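Long-range contacts in glutathione reductase (Bartonella henselae, PDB 3O0H), which probably catalyses, with bound FAD, the NADPH-dependent reduction of glutathione disulfide to glutathione as a homodimeric flavoprotein disulfide reductase: residues L413-G424 with L443-D453; H330-D340 with P356-A364. One frame throughout, in Å; residues are numbered along the deposited sequence.

Interaction 1 of 2, residues L413-G424 with L443-D453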
# COMPACT_ATOMS: atom_id res chain seq x y z
N LEU B 413 9.83 -10.18 -8.83
CA LEU B 413 9.26 -10.03 -10.17
C LEU B 413 9.79 -11.14 -11.07
O LEU B 413 10.96 -11.47 -11.05
CB LEU B 413 9.59 -8.66 -10.71
CG LEU B 413 9.08 -7.46 -9.92
CD1 LEU B 413 9.59 -6.15 -10.52
CD2 LEU B 413 7.57 -7.49 -9.85
N VAL B 414 8.91 -11.73 -11.86
CA VAL B 414 9.23 -12.84 -12.70
C VAL B 414 9.09 -12.30 -14.12
O VAL B 414 8.05 -11.79 -14.52
CB VAL B 414 8.30 -14.01 -12.47
CG1 VAL B 414 8.68 -15.13 -13.45
CG2 VAL B 414 8.38 -14.54 -11.03
N VAL B 415 10.16 -12.38 -14.88
CA VAL B 415 10.21 -11.64 -16.16
C VAL B 415 10.49 -12.58 -17.34
O VAL B 415 11.34 -13.46 -17.23
CB VAL B 415 11.25 -10.48 -16.03
CG1 VAL B 415 11.45 -9.76 -17.37
CG2 VAL B 415 10.80 -9.50 -14.91
N ASP B 416 9.78 -12.39 -18.45
CA ASP B 416 10.06 -13.14 -19.67
C ASP B 416 11.24 -12.41 -20.30
O ASP B 416 11.11 -11.29 -20.73
CB ASP B 416 8.82 -13.17 -20.57
CG ASP B 416 9.09 -13.74 -21.97
OD1 ASP B 416 10.23 -14.13 -22.26
OD2 ASP B 416 8.14 -13.77 -22.77
N GLY B 417 12.39 -13.06 -20.31
CA GLY B 417 13.63 -12.49 -20.86
C GLY B 417 13.63 -12.10 -22.33
O GLY B 417 14.40 -11.25 -22.75
N GLU B 418 12.77 -12.71 -23.14
CA GLU B 418 12.73 -12.38 -24.56
C GLU B 418 11.87 -11.17 -24.81
O GLU B 418 12.27 -10.32 -25.55
CB GLU B 418 12.20 -13.54 -25.40
CG GLU B 418 13.15 -14.72 -25.43
CD GLU B 418 12.51 -15.96 -26.07
OE1 GLU B 418 11.38 -16.37 -25.65
OE2 GLU B 418 13.17 -16.54 -26.95
N SER B 419 10.68 -11.11 -24.22
CA SER B 419 9.78 -9.94 -24.42
C SER B 419 10.06 -8.80 -23.41
O SER B 419 9.64 -7.67 -23.63
CB SER B 419 8.32 -10.35 -24.26
OG SER B 419 8.10 -10.65 -22.88
N ARG B 420 10.78 -9.11 -22.34
CA ARG B 420 10.97 -8.20 -21.18
C ARG B 420 9.66 -7.95 -20.38
O ARG B 420 9.67 -7.20 -19.40
CB ARG B 420 11.67 -6.88 -21.58
CG ARG B 420 13.20 -7.05 -21.95
CD ARG B 420 14.07 -7.27 -20.69
NE ARG B 420 14.32 -6.06 -19.86
CZ ARG B 420 14.86 -6.07 -18.63
NH1 ARG B 420 15.22 -7.21 -18.05
NH2 ARG B 420 15.08 -4.91 -17.98
N ILE B 421 8.56 -8.61 -20.74
CA ILE B 421 7.30 -8.42 -20.00
C ILE B 421 7.39 -9.04 -18.58
O ILE B 421 7.89 -10.16 -18.40
CB ILE B 421 6.09 -8.99 -20.77
CG1 ILE B 421 5.88 -8.24 -22.10
CG2 ILE B 421 4.85 -8.85 -19.93
CD1 ILE B 421 4.86 -8.88 -23.07
N VAL B 422 6.92 -8.30 -17.58
CA VAL B 422 6.79 -8.84 -16.21
C VAL B 422 5.55 -9.72 -16.25
O VAL B 422 4.42 -9.23 -16.48
CB VAL B 422 6.61 -7.78 -15.16
CG1 VAL B 422 6.58 -8.44 -13.77
CG2 VAL B 422 7.70 -6.73 -15.28
N VAL B 423 5.77 -11.02 -16.08
CA VAL B 423 4.73 -12.03 -16.17
C VAL B 423 4.25 -12.57 -14.83
O VAL B 423 3.27 -13.31 -14.79
CB VAL B 423 5.19 -13.22 -17.01
CG1 VAL B 423 5.51 -12.74 -18.47
CG2 VAL B 423 6.37 -13.96 -16.38
N GLY B 424 4.93 -12.21 -13.75
CA GLY B 424 4.48 -12.58 -12.41
C GLY B 424 5.05 -11.62 -11.37
O GLY B 424 6.14 -11.08 -11.55
N LEU B 443 0.91 -5.22 -14.64
CA LEU B 443 0.96 -6.52 -15.32
C LEU B 443 -0.20 -6.70 -16.32
O LEU B 443 0.01 -7.23 -17.43
CB LEU B 443 1.03 -7.70 -14.35
CG LEU B 443 2.45 -8.13 -13.95
CD1 LEU B 443 3.12 -7.03 -13.22
CD2 LEU B 443 2.47 -9.39 -13.11
N LYS B 444 -1.40 -6.24 -15.97
CA LYS B 444 -2.54 -6.25 -16.93
C LYS B 444 -2.16 -5.49 -18.21
O LYS B 444 -2.59 -5.84 -19.30
CB LYS B 444 -3.82 -5.64 -16.30
CG LYS B 444 -5.10 -5.97 -17.08
CD LYS B 444 -5.43 -7.47 -16.95
CE LYS B 444 -6.74 -7.89 -17.58
NZ LYS B 444 -6.78 -9.37 -17.60
N GLY B 445 -1.38 -4.43 -18.04
CA GLY B 445 -0.88 -3.62 -19.11
C GLY B 445 0.31 -4.19 -19.88
O GLY B 445 0.72 -3.58 -20.86
N LYS B 446 0.82 -5.33 -19.42
CA LYS B 446 2.00 -6.01 -20.01
C LYS B 446 3.21 -5.10 -20.05
O LYS B 446 4.04 -5.16 -20.95
CB LYS B 446 1.67 -6.56 -21.38
CG LYS B 446 0.44 -7.49 -21.35
CD LYS B 446 0.79 -8.92 -21.18
CE LYS B 446 -0.48 -9.80 -21.08
NZ LYS B 446 -1.29 -9.58 -22.27
N LEU B 447 3.35 -4.27 -19.03
CA LEU B 447 4.49 -3.38 -18.98
C LEU B 447 5.77 -4.20 -18.82
O LEU B 447 5.80 -5.23 -18.13
CB LEU B 447 4.36 -2.40 -17.83
CG LEU B 447 3.25 -1.34 -17.98
CD1 LEU B 447 3.34 -0.34 -16.80
CD2 LEU B 447 3.34 -0.56 -19.32
N THR B 448 6.83 -3.68 -19.42
CA THR B 448 8.10 -4.37 -19.42
C THR B 448 8.88 -3.95 -18.18
O THR B 448 8.60 -2.92 -17.54
CB THR B 448 8.91 -4.08 -20.68
OG1 THR B 448 9.11 -2.67 -20.81
CG2 THR B 448 8.19 -4.61 -21.94
N LYS B 449 9.85 -4.78 -17.83
CA LYS B 449 10.68 -4.55 -16.68
C LYS B 449 11.41 -3.20 -16.80
O LYS B 449 11.64 -2.51 -15.79
CB LYS B 449 11.68 -5.70 -16.56
CG LYS B 449 12.65 -5.57 -15.38
CD LYS B 449 11.94 -5.30 -14.03
CE LYS B 449 12.96 -5.50 -12.84
NZ LYS B 449 14.22 -4.73 -13.01
N ASP B 450 11.74 -2.80 -18.04
CA ASP B 450 12.35 -1.51 -18.31
C ASP B 450 11.52 -0.32 -17.84
O ASP B 450 12.08 0.69 -17.44
CB ASP B 450 12.66 -1.39 -19.81
CG ASP B 450 13.63 -2.45 -20.25
OD1 ASP B 450 14.81 -2.27 -19.91
OD2 ASP B 450 13.18 -3.48 -20.83
N ILE B 451 10.21 -0.43 -17.88
CA ILE B 451 9.35 0.67 -17.46
C ILE B 451 9.33 0.76 -15.94
O ILE B 451 9.30 1.86 -15.38
CB ILE B 451 7.90 0.48 -17.94
CG1 ILE B 451 7.79 0.50 -19.48
CG2 ILE B 451 6.95 1.54 -17.26
CD1 ILE B 451 8.41 1.65 -20.19
N PHE B 452 9.34 -0.40 -15.26
CA PHE B 452 9.51 -0.41 -13.81
C PHE B 452 10.78 0.34 -13.43
O PHE B 452 10.78 1.19 -12.53
CB PHE B 452 9.59 -1.86 -13.26
CG PHE B 452 8.25 -2.55 -13.11
CD1 PHE B 452 7.50 -2.93 -14.21
CD2 PHE B 452 7.77 -2.89 -11.85
CE1 PHE B 452 6.27 -3.60 -14.08
CE2 PHE B 452 6.52 -3.56 -11.71
CZ PHE B 452 5.77 -3.91 -12.82
N ASP B 453 11.89 0.01 -14.11
CA ASP B 453 13.19 0.61 -13.77
C ASP B 453 13.23 2.11 -14.06
O ASP B 453 14.02 2.84 -13.45
CB ASP B 453 14.31 -0.05 -14.56
CG ASP B 453 14.56 -1.48 -14.17
OD1 ASP B 453 13.94 -1.98 -13.22
OD2 ASP B 453 15.42 -2.09 -14.83
O HOH W 1 15.99 -4.64 -15.18
O HOH W 2 1.83 -9.39 -17.58
O HOH W 3 3.67 -6.74 -17.20
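In the dimerisation domain, the hairpin of strands 409-416 and 422-428 meets the link between helices 432-444 and 449-454, and the adjoining helix residues, through R420, I421 and V422 against L443 and T448-D450. R420 O accepts the amide of K449 at 2.9 Å (K449 N to R420 O), and the weaker bond V422 N to L447 O, 3.3 Å, completes a single beta bridge between I421 and T448. The R420 side chain folds back, bent at chi2 and chi3 (-74° and -75°), and spreads its guanidinium over the aliphatic start of K449, whose CB lies over the centre of one face. At the guanidinium edge, R420 NE makes a straight salt bridge to D450 OD2 at 3.0 Å, approaching from above the carboxylate plane; R420 NH2 adds a weak bond to D450 OD1. R420 NH1 makes a salt bridge to E389 and a hydrogen bond to Y391 OH, both on strand 387-395. K449 bends away to D453 (K449 NZ to D453 OD1, 2.8 Å) and to M469 O, and water 1 joins R420 NH2, K449 NZ and D453 OD2. Next to these polar groups the two methyls of V422 part: with CG1 anti to the backbone N (chi1 -176°), CG1 meets L443 CD1 at 3.8 Å and CG2 meets F452 CE1 at 3.6 Å. L413 CD1 reaches the same ring at CD2, 4.0 Å away. F452 also packs on I441 of the second subunit. Acidic partners and shared water probably offset the proximity of the R420 and K449 charges, while main-chain bonds fix the hairpin end against the helix start.

Interaction 2 of 2, residues H330-D340 with P356-A364. With FAD (flavin-adenine dinucleotide), chain H.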
# COMPACT_ATOMS: atom_id res chain seq x y z
N HIS B 330 -15.36 -21.53 -11.42
CA HIS B 330 -14.08 -20.81 -11.51
C HIS B 330 -13.58 -20.41 -10.13
O HIS B 330 -14.20 -20.73 -9.12
CB HIS B 330 -14.18 -19.61 -12.42
CG HIS B 330 -15.18 -18.59 -11.98
ND1 HIS B 330 -15.14 -18.01 -10.73
CD2 HIS B 330 -16.19 -17.99 -12.64
CE1 HIS B 330 -16.11 -17.12 -10.63
NE2 HIS B 330 -16.76 -17.08 -11.78
N ILE B 331 -12.43 -19.72 -10.09
CA ILE B 331 -11.80 -19.31 -8.82
C ILE B 331 -12.84 -18.58 -7.98
O ILE B 331 -13.63 -17.76 -8.48
CB ILE B 331 -10.52 -18.42 -9.10
CG1 ILE B 331 -9.72 -18.15 -7.82
CG2 ILE B 331 -10.88 -17.13 -9.80
CD1 ILE B 331 -8.30 -17.70 -8.10
N GLN B 332 -12.83 -18.86 -6.69
CA GLN B 332 -13.87 -18.40 -5.81
C GLN B 332 -13.44 -17.09 -5.16
O GLN B 332 -12.76 -17.08 -4.11
CB GLN B 332 -14.14 -19.49 -4.77
CG GLN B 332 -14.70 -20.77 -5.36
CD GLN B 332 -14.79 -21.91 -4.36
OE1 GLN B 332 -14.53 -21.74 -3.15
NE2 GLN B 332 -15.20 -23.06 -4.84
N LEU B 333 -13.83 -16.00 -5.80
CA LEU B 333 -13.49 -14.65 -5.36
C LEU B 333 -14.67 -13.72 -5.57
O LEU B 333 -15.40 -13.76 -6.60
CB LEU B 333 -12.27 -14.10 -6.14
CG LEU B 333 -10.92 -14.82 -6.05
CD1 LEU B 333 -9.96 -14.40 -7.21
CD2 LEU B 333 -10.20 -14.70 -4.67
N THR B 334 -14.84 -12.81 -4.64
CA THR B 334 -15.94 -11.90 -4.73
C THR B 334 -15.82 -10.97 -5.95
O THR B 334 -16.80 -10.77 -6.65
CB THR B 334 -16.09 -11.11 -3.44
OG1 THR B 334 -16.85 -11.91 -2.51
CG2 THR B 334 -16.82 -9.77 -3.69
N PRO B 335 -14.65 -10.41 -6.23
CA PRO B 335 -14.59 -9.53 -7.40
C PRO B 335 -14.89 -10.23 -8.71
O PRO B 335 -15.43 -9.60 -9.64
CB PRO B 335 -13.15 -9.04 -7.38
CG PRO B 335 -12.74 -9.16 -5.97
CD PRO B 335 -13.41 -10.32 -5.43
N VAL B 336 -14.57 -11.51 -8.78
CA VAL B 336 -14.85 -12.28 -9.97
C VAL B 336 -16.35 -12.54 -10.13
O VAL B 336 -16.89 -12.47 -11.22
CB VAL B 336 -14.06 -13.55 -10.00
CG1 VAL B 336 -14.36 -14.34 -11.29
CG2 VAL B 336 -12.54 -13.24 -9.95
N ALA B 337 -17.02 -12.86 -9.01
CA ALA B 337 -18.49 -12.97 -9.02
C ALA B 337 -19.19 -11.66 -9.46
O ALA B 337 -20.16 -11.68 -10.19
CB ALA B 337 -19.01 -13.38 -7.63
N ILE B 338 -18.69 -10.51 -9.00
CA ILE B 338 -19.21 -9.18 -9.41
C ILE B 338 -18.98 -8.98 -10.93
O ILE B 338 -19.89 -8.52 -11.67
CB ILE B 338 -18.58 -8.02 -8.53
CG1 ILE B 338 -19.08 -8.16 -7.06
CG2 ILE B 338 -18.92 -6.62 -9.14
CD1 ILE B 338 -18.33 -7.32 -5.98
N HIS B 339 -17.75 -9.25 -11.38
CA HIS B 339 -17.37 -9.20 -12.80
C HIS B 339 -18.33 -10.04 -13.66
O HIS B 339 -18.87 -9.56 -14.70
CB HIS B 339 -15.94 -9.75 -12.94
CG HIS B 339 -15.40 -9.79 -14.34
ND1 HIS B 339 -15.05 -8.64 -15.03
CD2 HIS B 339 -15.13 -10.82 -15.18
CE1 HIS B 339 -14.61 -8.97 -16.24
NE2 HIS B 339 -14.66 -10.28 -16.36
N ASP B 340 -18.54 -11.29 -13.23
CA ASP B 340 -19.51 -12.20 -13.89
C ASP B 340 -20.89 -11.52 -14.02
O ASP B 340 -21.52 -11.56 -15.07
CB ASP B 340 -19.70 -13.48 -13.10
CG ASP B 340 -18.54 -14.49 -13.21
OD1 ASP B 340 -17.60 -14.30 -13.99
OD2 ASP B 340 -18.60 -15.51 -12.48
N PRO B 356 -16.28 -12.67 -19.98
CA PRO B 356 -15.47 -12.52 -18.77
C PRO B 356 -13.99 -12.75 -19.04
O PRO B 356 -13.60 -13.40 -20.02
CB PRO B 356 -16.03 -13.58 -17.83
CG PRO B 356 -16.64 -14.64 -18.79
CD PRO B 356 -17.18 -13.84 -19.90
N ASP B 357 -13.17 -12.15 -18.18
CA ASP B 357 -11.73 -12.18 -18.33
C ASP B 357 -11.13 -12.61 -17.00
O ASP B 357 -11.15 -11.84 -16.01
CB ASP B 357 -11.24 -10.79 -18.67
CG ASP B 357 -9.73 -10.71 -18.76
OD1 ASP B 357 -9.03 -11.73 -18.57
OD2 ASP B 357 -9.24 -9.59 -18.98
N TYR B 358 -10.62 -13.84 -16.97
CA TYR B 358 -10.06 -14.43 -15.76
C TYR B 358 -8.53 -14.54 -15.85
O TYR B 358 -7.89 -15.28 -15.10
CB TYR B 358 -10.70 -15.81 -15.47
CG TYR B 358 -12.25 -15.86 -15.41
CD1 TYR B 358 -13.00 -14.86 -14.77
CD2 TYR B 358 -12.95 -16.93 -15.99
CE1 TYR B 358 -14.42 -14.92 -14.74
CE2 TYR B 358 -14.39 -16.99 -15.96
CZ TYR B 358 -15.11 -15.98 -15.31
OH TYR B 358 -16.50 -15.99 -15.29
N ASP B 359 -7.93 -13.78 -16.76
CA ASP B 359 -6.48 -13.73 -16.87
C ASP B 359 -5.91 -12.68 -15.93
O ASP B 359 -6.49 -11.59 -15.77
CB ASP B 359 -6.08 -13.43 -18.32
CG ASP B 359 -6.48 -14.55 -19.26
OD1 ASP B 359 -6.63 -15.70 -18.74
OD2 ASP B 359 -6.65 -14.30 -20.49
N LEU B 360 -4.75 -13.02 -15.34
CA LEU B 360 -3.94 -12.12 -14.53
C LEU B 360 -4.73 -11.54 -13.36
O LEU B 360 -4.61 -10.35 -13.03
CB LEU B 360 -3.29 -11.02 -15.39
CG LEU B 360 -2.18 -11.44 -16.38
CD1 LEU B 360 -1.77 -10.32 -17.40
CD2 LEU B 360 -0.99 -11.87 -15.56
N ILE B 361 -5.54 -12.37 -12.73
CA ILE B 361 -6.25 -11.99 -11.51
C ILE B 361 -5.27 -11.96 -10.32
O ILE B 361 -4.57 -12.93 -10.05
CB ILE B 361 -7.40 -12.98 -11.18
CG1 ILE B 361 -8.43 -13.01 -12.33
CG2 ILE B 361 -8.09 -12.57 -9.81
CD1 ILE B 361 -9.50 -14.10 -12.15
N THR B 362 -5.19 -10.81 -9.66
CA THR B 362 -4.45 -10.67 -8.44
C THR B 362 -5.23 -11.23 -7.28
O THR B 362 -6.45 -11.05 -7.18
CB THR B 362 -4.15 -9.18 -8.14
OG1 THR B 362 -3.51 -8.61 -9.28
CG2 THR B 362 -3.25 -9.03 -6.90
N THR B 363 -4.53 -11.94 -6.41
CA THR B 363 -5.09 -12.48 -5.21
C THR B 363 -4.27 -12.11 -4.00
O THR B 363 -3.09 -11.80 -4.10
CB THR B 363 -5.34 -14.01 -5.28
OG1 THR B 363 -4.15 -14.73 -5.58
CG2 THR B 363 -6.37 -14.32 -6.37
N ALA B 364 -4.96 -12.04 -2.86
CA ALA B 364 -4.35 -11.76 -1.57
C ALA B 364 -4.64 -12.89 -0.61
O ALA B 364 -5.64 -13.57 -0.75
CB ALA B 364 -4.87 -10.41 -1.01
PA FAD H . -22.28 -16.08 -2.42
O1A FAD H . -21.78 -17.22 -1.59
O2A FAD H . -21.75 -14.73 -2.00
O5B FAD H . -23.87 -16.00 -2.47
C5B FAD H . -24.71 -17.12 -2.66
C4B FAD H . -25.98 -16.80 -1.89
O4B FAD H . -27.04 -17.67 -2.28
C3B FAD H . -25.84 -16.94 -0.38
O3B FAD H . -26.30 -15.75 0.26
C2B FAD H . -26.73 -18.11 -0.02
O2B FAD H . -27.34 -17.93 1.23
C1B FAD H . -27.77 -18.10 -1.09
N9A FAD H . -28.37 -19.35 -1.59
C8A FAD H . -27.73 -20.48 -2.01
N7A FAD H . -28.64 -21.32 -2.53
C5A FAD H . -29.86 -20.70 -2.44
C6A FAD H . -31.11 -21.05 -2.88
N6A FAD H . -31.38 -22.22 -3.48
N1A FAD H . -32.15 -20.17 -2.67
C2A FAD H . -31.91 -18.96 -2.07
N3A FAD H . -30.67 -18.60 -1.67
C4A FAD H . -29.67 -19.46 -1.91
N1 FAD H . -13.20 -13.83 -1.67
C2 FAD H . -12.39 -12.75 -1.95
O2 FAD H . -12.36 -12.20 -3.08
N3 FAD H . -11.60 -12.27 -0.99
C4 FAD H . -11.58 -12.78 0.30
O4 FAD H . -10.84 -12.22 1.13
C4X FAD H . -12.40 -13.87 0.59
N5 FAD H . -12.45 -14.42 1.85
C5X FAD H . -13.32 -15.48 2.08
C6 FAD H . -13.34 -16.03 3.35
C7 FAD H . -14.19 -17.08 3.66
C7M FAD H . -14.19 -17.63 5.07
C8 FAD H . -15.03 -17.58 2.68
C8M FAD H . -15.95 -18.75 2.97
C9 FAD H . -15.00 -17.05 1.39
C9A FAD H . -14.13 -16.00 1.09
N10 FAD H . -14.07 -15.43 -0.17
C10 FAD H . -13.23 -14.37 -0.41
C1' FAD H . -14.89 -15.92 -1.30
C2' FAD H . -16.15 -15.13 -1.53
O2' FAD H . -16.95 -15.20 -0.37
C3' FAD H . -16.87 -15.74 -2.71
O3' FAD H . -16.03 -15.95 -3.83
C4' FAD H . -18.10 -14.92 -3.05
O4' FAD H . -18.91 -14.82 -1.88
C5' FAD H . -18.90 -15.60 -4.15
O5' FAD H . -20.04 -14.78 -4.52
P FAD H . -21.32 -15.56 -5.09
O1P FAD H . -22.34 -14.57 -5.58
O2P FAD H . -20.88 -16.57 -6.13
O3P FAD H . -21.90 -16.48 -3.93
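Y358 and D340 meet through a hydrogen bond, Y358 OH to D340 OD1, with the oxygen at the edge of the phenol ring and in its plane; the modelled separation of 2.4 Å is unusually short and its exact length doubtful. Carboxylate and ring planes stand 67° apart. The other oxygen, D340 OD2, takes H330 NE2 at 2.5 Å on its syn side, nearly straight and in the imidazole plane, and also accepts the amide of G325. H330 ND1 is bonded to I331 O, so both ring nitrogens are engaged and the imidazole's rotation is fixed. Its CD2 lies 3.3 Å from Y358 OH, and its CG stands over one face of the phenol toward the rim, the two rings inclined at 52°. V336 CG1 reaches Y358 CE1 at 3.5 Å. One turn along, H339 NE2 accepts the amide of D357, N to NE2 3.0 Å; CG anti to the backbone N (chi1 180°) carries the imidazole out to that amide. H330 and I331 lie in the loop before helix 334-349 and V336, H339 and D340 in its first turns, in the FAD-binding part of the disulfide reductase fold; their partners lie on the connection into strand 363-365 of the dimerisation domain. Farther along that connection the contact turns apolar: L333 CD1 sits 3.7 Å from I361 CG2 and equally near T363 CG2, while I361 CD1 touches V336 CG2. Beside H339, D357 OD1 accepts D359 N in an Asx turn, and D357 OD2 pairs with K444. At the helix start, T334 N donates to FAD O2 at 3.0 Å, and P335 packs on H459 of the second subunit.

In the fold
Interaction 2 closes before interaction 1 opens along the chain; their centres lie about 22 Å apart, yet they touch. K444, on helix 432-444, joins them: its NZ makes a salt bridge of 2.8 Å to D357 OD2 and a hydrogen bond of 2.9 Å to D359 O, while L360 packs on L443 and K446. Both reach the same antiparallel sheet, interaction 2 at its outermost strand 363-365 and interaction 1 at strands 409-416 and 422-428. Interaction 2 directly borders the flavin, whereas interaction 1 lies within the dimerisation domain and has no FAD among its atoms. Both touch the second subunit, whose H459 O is hydrogen-bonded to this chain's FAD.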